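Local atomic coordinates of multisubunit Na+/H+ antiporter, D subunit (Anoxybacillus flavithermus, PDB entry 6Z16), a protein that probably serves as a membrane-embedded, ion-translocating subunit of a multisubunit antiporter that exchanges sodium ions for protons. Residues D[30-44]-D[83-97]. Numbering follows the deposited sequence.
With PTY (phosphatidylethanolamine), chain Z.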
loop_
_atom_site.group_PDB
_atom_site.type_symbol
_atom_site.label_atom_id
_atom_site.label_comp_id
_atom_site.label_asym_id
_atom_site.label_seq_id
_atom_site.Cartn_x
_atom_site.Cartn_y
_atom_site.Cartn_z
ATOM N N ARG D 30 5.448 -53.275 -13.519
ATOM C CA ARG D 30 5.316 -54.666 -13.099
ATOM C C ARG D 30 5.837 -54.883 -11.687
ATOM O O ARG D 30 5.167 -55.527 -10.872
ATOM C CB ARG D 30 6.051 -55.570 -14.083
ATOM C CG ARG D 30 5.380 -55.661 -15.421
ATOM C CD ARG D 30 6.149 -56.514 -16.400
ATOM N NE ARG D 30 5.433 -56.609 -17.667
ATOM C CZ ARG D 30 5.918 -57.184 -18.760
ATOM N NH1 ARG D 30 7.133 -57.704 -18.747
ATOM N NH2 ARG D 30 5.197 -57.231 -19.869
ATOM N N VAL D 31 7.001 -54.314 -11.367
ATOM C CA VAL D 31 7.617 -54.536 -10.059
ATOM C C VAL D 31 6.787 -53.904 -8.940
ATOM O O VAL D 31 6.512 -54.550 -7.919
ATOM C CB VAL D 31 9.069 -54.025 -10.064
ATOM C CG1 VAL D 31 9.644 -54.018 -8.666
ATOM C CG2 VAL D 31 9.919 -54.905 -10.946
ATOM N N VAL D 32 6.335 -52.658 -9.132
ATOM C CA VAL D 32 5.576 -51.969 -8.088
ATOM C C VAL D 32 4.202 -52.605 -7.897
ATOM O O VAL D 32 3.772 -52.835 -6.757
ATOM C CB VAL D 32 5.479 -50.466 -8.407
ATOM C CG1 VAL D 32 4.521 -49.769 -7.466
ATOM C CG2 VAL D 32 6.836 -49.826 -8.278
ATOM N N SER D 33 3.511 -52.942 -8.998
ATOM C CA SER D 33 2.202 -53.579 -8.886
ATOM C C SER D 33 2.296 -54.969 -8.261
ATOM O O SER D 33 1.446 -55.338 -7.441
ATOM C CB SER D 33 1.541 -53.642 -10.259
ATOM O OG SER D 33 2.314 -54.410 -11.156
ATOM N N LEU D 34 3.352 -55.725 -8.583
ATOM C CA LEU D 34 3.543 -57.051 -8.002
ATOM C C LEU D 34 3.814 -56.974 -6.504
ATOM O O LEU D 34 3.197 -57.708 -5.715
ATOM C CB LEU D 34 4.686 -57.759 -8.722
ATOM C CG LEU D 34 5.052 -59.170 -8.275
ATOM C CD1 LEU D 34 3.878 -60.105 -8.456
ATOM C CD2 LEU D 34 6.252 -59.657 -9.059
ATOM N N ALA D 35 4.717 -56.077 -6.093
ATOM C CA ALA D 35 5.047 -55.940 -4.678
ATOM C C ALA D 35 3.860 -55.434 -3.872
ATOM O O ALA D 35 3.614 -55.906 -2.753
ATOM C CB ALA D 35 6.240 -55.004 -4.511
ATOM N N ALA D 36 3.077 -54.519 -4.446
ATOM C CA ALA D 36 1.920 -54.003 -3.729
ATOM C C ALA D 36 0.796 -55.024 -3.645
ATOM O O ALA D 36 0.065 -55.046 -2.651
ATOM C CB ALA D 36 1.423 -52.734 -4.397
ATOM N N THR D 37 0.653 -55.891 -4.651
ATOM C CA THR D 37 -0.369 -56.929 -4.571
ATOM C C THR D 37 0.001 -57.993 -3.541
ATOM O O THR D 37 -0.870 -58.493 -2.815
ATOM C CB THR D 37 -0.580 -57.552 -5.948
ATOM O OG1 THR D 37 -0.812 -56.510 -6.901
ATOM C CG2 THR D 37 -1.800 -58.443 -5.939
ATOM N N VAL D 38 1.293 -58.334 -3.446
ATOM C CA VAL D 38 1.740 -59.267 -2.410
ATOM C C VAL D 38 1.527 -58.674 -1.018
ATOM O O VAL D 38 1.057 -59.361 -0.096
ATOM C CB VAL D 38 3.208 -59.665 -2.656
ATOM C CG1 VAL D 38 3.760 -60.474 -1.501
ATOM C CG2 VAL D 38 3.320 -60.473 -3.933
ATOM N N GLY D 39 1.814 -57.377 -0.857
ATOM C CA GLY D 39 1.509 -56.710 0.400
ATOM C C GLY D 39 0.023 -56.637 0.703
ATOM O O GLY D 39 -0.380 -56.693 1.869
ATOM N N LEU D 40 -0.806 -56.540 -0.339
ATOM C CA LEU D 40 -2.256 -56.595 -0.176
ATOM C C LEU D 40 -2.712 -57.946 0.361
ATOM O O LEU D 40 -3.580 -58.009 1.241
ATOM C CB LEU D 40 -2.928 -56.300 -1.515
ATOM C CG LEU D 40 -4.448 -56.322 -1.593
ATOM C CD1 LEU D 40 -5.009 -55.249 -0.712
ATOM C CD2 LEU D 40 -4.895 -56.137 -3.025
ATOM N N VAL D 41 -2.140 -59.035 -0.169
ATOM C CA VAL D 41 -2.475 -60.380 0.307
ATOM C C VAL D 41 -2.074 -60.553 1.770
ATOM O O VAL D 41 -2.843 -61.090 2.582
ATOM C CB VAL D 41 -1.816 -61.445 -0.590
ATOM C CG1 VAL D 41 -2.075 -62.833 -0.055
ATOM C CG2 VAL D 41 -2.328 -61.341 -2.002
ATOM N N VAL D 42 -0.886 -60.057 2.135
ATOM C CA VAL D 42 -0.414 -60.184 3.515
ATOM C C VAL D 42 -1.278 -59.356 4.470
ATOM O O VAL D 42 -1.639 -59.817 5.563
ATOM C CB VAL D 42 1.075 -59.800 3.596
ATOM C CG1 VAL D 42 1.570 -59.819 5.028
ATOM C CG2 VAL D 42 1.902 -60.752 2.764
ATOM N N ALA D 43 -1.676 -58.151 4.048
ATOM C CA ALA D 43 -2.512 -57.301 4.893
ATOM C C ALA D 43 -3.922 -57.856 5.049
ATOM O O ALA D 43 -4.518 -57.739 6.127
ATOM C CB ALA D 43 -2.566 -55.888 4.319
ATOM N N SER D 44 -4.461 -58.481 4.000
ATOM C CA SER D 44 -5.785 -59.084 4.098
ATOM C C SER D 44 -5.772 -60.321 4.988
ATOM O O SER D 44 -6.729 -60.560 5.735
ATOM C CB SER D 44 -6.298 -59.416 2.704
ATOM O OG SER D 44 -5.449 -60.344 2.070
ATOM N N LEU D 83 -9.722 -61.351 1.178
ATOM C CA LEU D 83 -8.604 -62.267 0.954
ATOM C C LEU D 83 -8.756 -63.039 -0.354
ATOM O O LEU D 83 -7.775 -63.223 -1.092
ATOM C CB LEU D 83 -8.483 -63.225 2.135
ATOM C CG LEU D 83 -7.362 -64.257 2.080
ATOM C CD1 LEU D 83 -6.010 -63.591 2.039
ATOM C CD2 LEU D 83 -7.450 -65.180 3.262
ATOM N N THR D 84 -9.983 -63.460 -0.674
ATOM C CA THR D 84 -10.243 -64.152 -1.933
ATOM C C THR D 84 -9.992 -63.234 -3.124
ATOM O O THR D 84 -9.390 -63.652 -4.126
ATOM C CB THR D 84 -11.682 -64.667 -1.942
ATOM O OG1 THR D 84 -11.914 -65.458 -0.775
ATOM C CG2 THR D 84 -11.940 -65.521 -3.161
ATOM N N THR D 85 -10.412 -61.968 -3.004
ATOM C CA THR D 85 -10.145 -60.954 -4.020
ATOM C C THR D 85 -8.650 -60.746 -4.220
ATOM O O THR D 85 -8.178 -60.620 -5.355
ATOM C CB THR D 85 -10.812 -59.643 -3.600
ATOM O OG1 THR D 85 -12.221 -59.843 -3.444
ATOM C CG2 THR D 85 -10.567 -58.554 -4.618
ATOM N N SER D 86 -7.889 -60.747 -3.121
ATOM C CA SER D 86 -6.446 -60.537 -3.176
ATOM C C SER D 86 -5.737 -61.671 -3.908
ATOM O O SER D 86 -4.840 -61.426 -4.728
ATOM C CB SER D 86 -5.907 -60.406 -1.757
ATOM O OG SER D 86 -6.506 -59.317 -1.084
ATOM N N ILE D 87 -6.138 -62.914 -3.625
ATOM C CA ILE D 87 -5.542 -64.076 -4.286
ATOM C C ILE D 87 -5.848 -64.067 -5.783
ATOM O O ILE D 87 -4.956 -64.297 -6.622
ATOM C CB ILE D 87 -6.038 -65.372 -3.618
ATOM C CG1 ILE D 87 -5.605 -65.426 -2.155
ATOM C CG2 ILE D 87 -5.549 -66.585 -4.364
ATOM C CD1 ILE D 87 -4.122 -65.414 -1.961
ATOM N N ILE D 88 -7.113 -63.788 -6.136
ATOM C CA ILE D 88 -7.512 -63.723 -7.544
ATOM C C ILE D 88 -6.766 -62.605 -8.262
ATOM O O ILE D 88 -6.317 -62.774 -9.405
ATOM C CB ILE D 88 -9.040 -63.551 -7.660
ATOM C CG1 ILE D 88 -9.769 -64.776 -7.124
ATOM C CG2 ILE D 88 -9.474 -63.342 -9.096
ATOM C CD1 ILE D 88 -11.242 -64.532 -6.892
ATOM N N ALA D 89 -6.567 -61.473 -7.580
ATOM C CA ALA D 89 -5.868 -60.338 -8.169
ATOM C C ALA D 89 -4.402 -60.653 -8.433
ATOM O O ALA D 89 -3.869 -60.278 -9.482
ATOM C CB ALA D 89 -5.994 -59.123 -7.254
ATOM N N LEU D 90 -3.748 -61.361 -7.508
ATOM C CA LEU D 90 -2.351 -61.740 -7.708
ATOM C C LEU D 90 -2.184 -62.697 -8.887
ATOM O O LEU D 90 -1.281 -62.515 -9.724
ATOM C CB LEU D 90 -1.806 -62.360 -6.426
ATOM C CG LEU D 90 -0.359 -62.829 -6.434
ATOM C CD1 LEU D 90 0.571 -61.682 -6.745
ATOM C CD2 LEU D 90 -0.033 -63.428 -5.086
ATOM N N ALA D 91 -3.058 -63.708 -8.980
ATOM C CA ALA D 91 -2.971 -64.656 -10.091
ATOM C C ALA D 91 -3.256 -63.986 -11.431
ATOM O O ALA D 91 -2.547 -64.230 -12.422
ATOM C CB ALA D 91 -3.935 -65.812 -9.863
ATOM N N CYS D 92 -4.259 -63.105 -11.469
ATOM C CA CYS D 92 -4.572 -62.392 -12.701
ATOM C C CYS D 92 -3.482 -61.396 -13.069
ATOM O O CYS D 92 -3.254 -61.148 -14.255
ATOM C CB CYS D 92 -5.916 -61.685 -12.570
ATOM S SG CYS D 92 -7.332 -62.792 -12.456
ATOM N N LEU D 93 -2.762 -60.860 -12.079
ATOM C CA LEU D 93 -1.684 -59.924 -12.372
ATOM C C LEU D 93 -0.479 -60.627 -12.985
ATOM O O LEU D 93 0.141 -60.101 -13.918
ATOM C CB LEU D 93 -1.283 -59.179 -11.104
ATOM C CG LEU D 93 -0.209 -58.113 -11.294
ATOM C CD1 LEU D 93 -0.692 -57.063 -12.271
ATOM C CD2 LEU D 93 0.138 -57.493 -9.966
ATOM N N VAL D 94 -0.130 -61.814 -12.485
ATOM C CA VAL D 94 0.995 -62.529 -13.088
ATOM C C VAL D 94 0.624 -63.035 -14.484
ATOM O O VAL D 94 1.441 -62.987 -15.428
ATOM C CB VAL D 94 1.470 -63.658 -12.158
ATOM C CG1 VAL D 94 2.670 -64.363 -12.744
ATOM C CG2 VAL D 94 1.814 -63.099 -10.798
ATOM N N TYR D 95 -0.639 -63.450 -14.664
ATOM C CA TYR D 95 -1.101 -63.783 -16.008
ATOM C C TYR D 95 -1.090 -62.558 -16.917
ATOM O O TYR D 95 -0.831 -62.682 -18.118
ATOM C CB TYR D 95 -2.505 -64.389 -15.957
ATOM C CG TYR D 95 -2.929 -65.031 -17.260
ATOM C CD1 TYR D 95 -2.578 -66.337 -17.552
ATOM C CD2 TYR D 95 -3.641 -64.322 -18.212
ATOM C CE1 TYR D 95 -2.951 -66.924 -18.742
ATOM C CE2 TYR D 95 -4.006 -64.900 -19.403
ATOM C CZ TYR D 95 -3.658 -66.196 -19.663
ATOM O OH TYR D 95 -4.030 -66.760 -20.856
ATOM N N SER D 96 -1.338 -61.371 -16.354
ATOM C CA SER D 96 -1.269 -60.131 -17.117
ATOM C C SER D 96 0.156 -59.803 -17.525
ATOM O O SER D 96 0.365 -59.191 -18.577
ATOM C CB SER D 96 -1.845 -58.986 -16.291
ATOM O OG SER D 96 -3.190 -59.234 -15.941
ATOM N N PHE D 97 1.133 -60.158 -16.681
ATOM C CA PHE D 97 2.540 -59.996 -17.050
ATOM C C PHE D 97 2.864 -60.821 -18.281
ATOM O O PHE D 97 3.552 -60.352 -19.193
ATOM C CB PHE D 97 3.481 -60.429 -15.923
ATOM C CG PHE D 97 3.454 -59.560 -14.702
ATOM C CD1 PHE D 97 2.839 -58.326 -14.700
ATOM C CD2 PHE D 97 4.080 -59.989 -13.547
ATOM C CE1 PHE D 97 2.827 -57.555 -13.569
ATOM C CE2 PHE D 97 4.073 -59.222 -12.419
ATOM C CZ PHE D 97 3.446 -58.005 -12.429
HETATM C C1 PTY Z . 7.679 -62.298 -14.299
HETATM C C2 PTY Z . 7.037 -62.780 -21.902
HETATM C C3 PTY Z . 7.123 -61.997 -20.579
HETATM O O4 PTY Z . 7.905 -62.689 -12.925
HETATM C C5 PTY Z . 8.896 -61.415 -16.277
HETATM C C6 PTY Z . 8.997 -62.229 -15.016
HETATM O O7 PTY Z . 9.355 -63.593 -15.398
HETATM C C8 PTY Z . 10.648 -63.940 -15.327
HETATM O O10 PTY Z . 11.526 -63.183 -15.011
HETATM C C11 PTY Z . 10.842 -65.384 -15.679
HETATM C C12 PTY Z . 9.986 -66.306 -14.822
HETATM C C13 PTY Z . 10.069 -67.773 -15.218
HETATM C C14 PTY Z . 9.021 -68.627 -14.520
HETATM C C15 PTY Z . 9.049 -68.498 -13.005
HETATM C C16 PTY Z . 7.729 -68.821 -12.332
HETATM C C17 PTY Z . 6.635 -67.811 -12.631
HETATM C C18 PTY Z . 5.343 -68.073 -11.883
HETATM C C19 PTY Z . 5.514 -68.167 -10.380
HETATM C C20 PTY Z . 4.506 -69.083 -9.709
HETATM C C21 PTY Z . 3.072 -68.601 -9.786
HETATM C C22 PTY Z . 2.775 -67.434 -8.871
HETATM C C23 PTY Z . 1.315 -67.040 -8.854
HETATM C C24 PTY Z . 0.944 -66.151 -7.684
HETATM C C30 PTY Z . 7.325 -63.816 -12.526
HETATM C C31 PTY Z . 7.445 -64.004 -11.045
HETATM O O30 PTY Z . 6.755 -64.567 -13.266
HETATM C C32 PTY Z . 6.137 -63.684 -10.339
HETATM C C33 PTY Z . 6.091 -64.107 -8.883
HETATM C C34 PTY Z . 4.706 -63.939 -8.285
HETATM C C35 PTY Z . 4.538 -64.483 -6.880
HETATM C C36 PTY Z . 5.360 -63.764 -5.828
HETATM C C37 PTY Z . 5.066 -64.224 -4.408
HETATM C C38 PTY Z . 5.918 -63.543 -3.348
HETATM P P1 PTY Z . 8.835 -62.619 -18.639
HETATM O O11 PTY Z . 7.617 -62.939 -19.598
HETATM O O12 PTY Z . 9.538 -63.941 -18.365
HETATM O O13 PTY Z . 9.698 -61.559 -19.196
HETATM O O14 PTY Z . 8.160 -62.162 -17.266
HETATM N N1 PTY Z . 6.167 -62.058 -22.835
#
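Phe97 lays one face of its ring under the aliphatic stem of Arg30, whose CB stands 4.2 Å from the ring centroid in a CH-pi contact. With CG anti to the carbonyl carbon (chi1 -68°), the ring lies against helix 30-44, and its edge meets Leu34 CB. Arginine suits this end: its methylenes lie over the CD1-CE1 side of the ring, and the extended chain carries the guanidinium on to a salt bridge with Glu105. Were Phe97 an alanine, the Arg30 methylenes would probably lose the surface they lie on, with a gap opened beside Leu34. Leu90 is a knob in the hole formed by Leu34, Thr37, Val38 and Val41, with its CD1 4.0 Å from Leu34 CD1. Thr37 can face this apolar seam because its OG1 bonds back to Ser33 O (2.6 Å), while its methyl CG2 packs 3.8 Å from Leu90 CA. Small Ser44 and Ser86 let the backbones draw together, with CA atoms of Val41 and Ser86 5.3 Å apart. Phosphatidylethanolamine runs along one flank, its C34 3.9 Å from both Leu34 CD1 and Val94 CG2. The segments form a near-antiparallel transmembrane helix pair (159°, closest axis approach 8.9 Å) in a subunit of the Mrp antiporter and complex I-related fold.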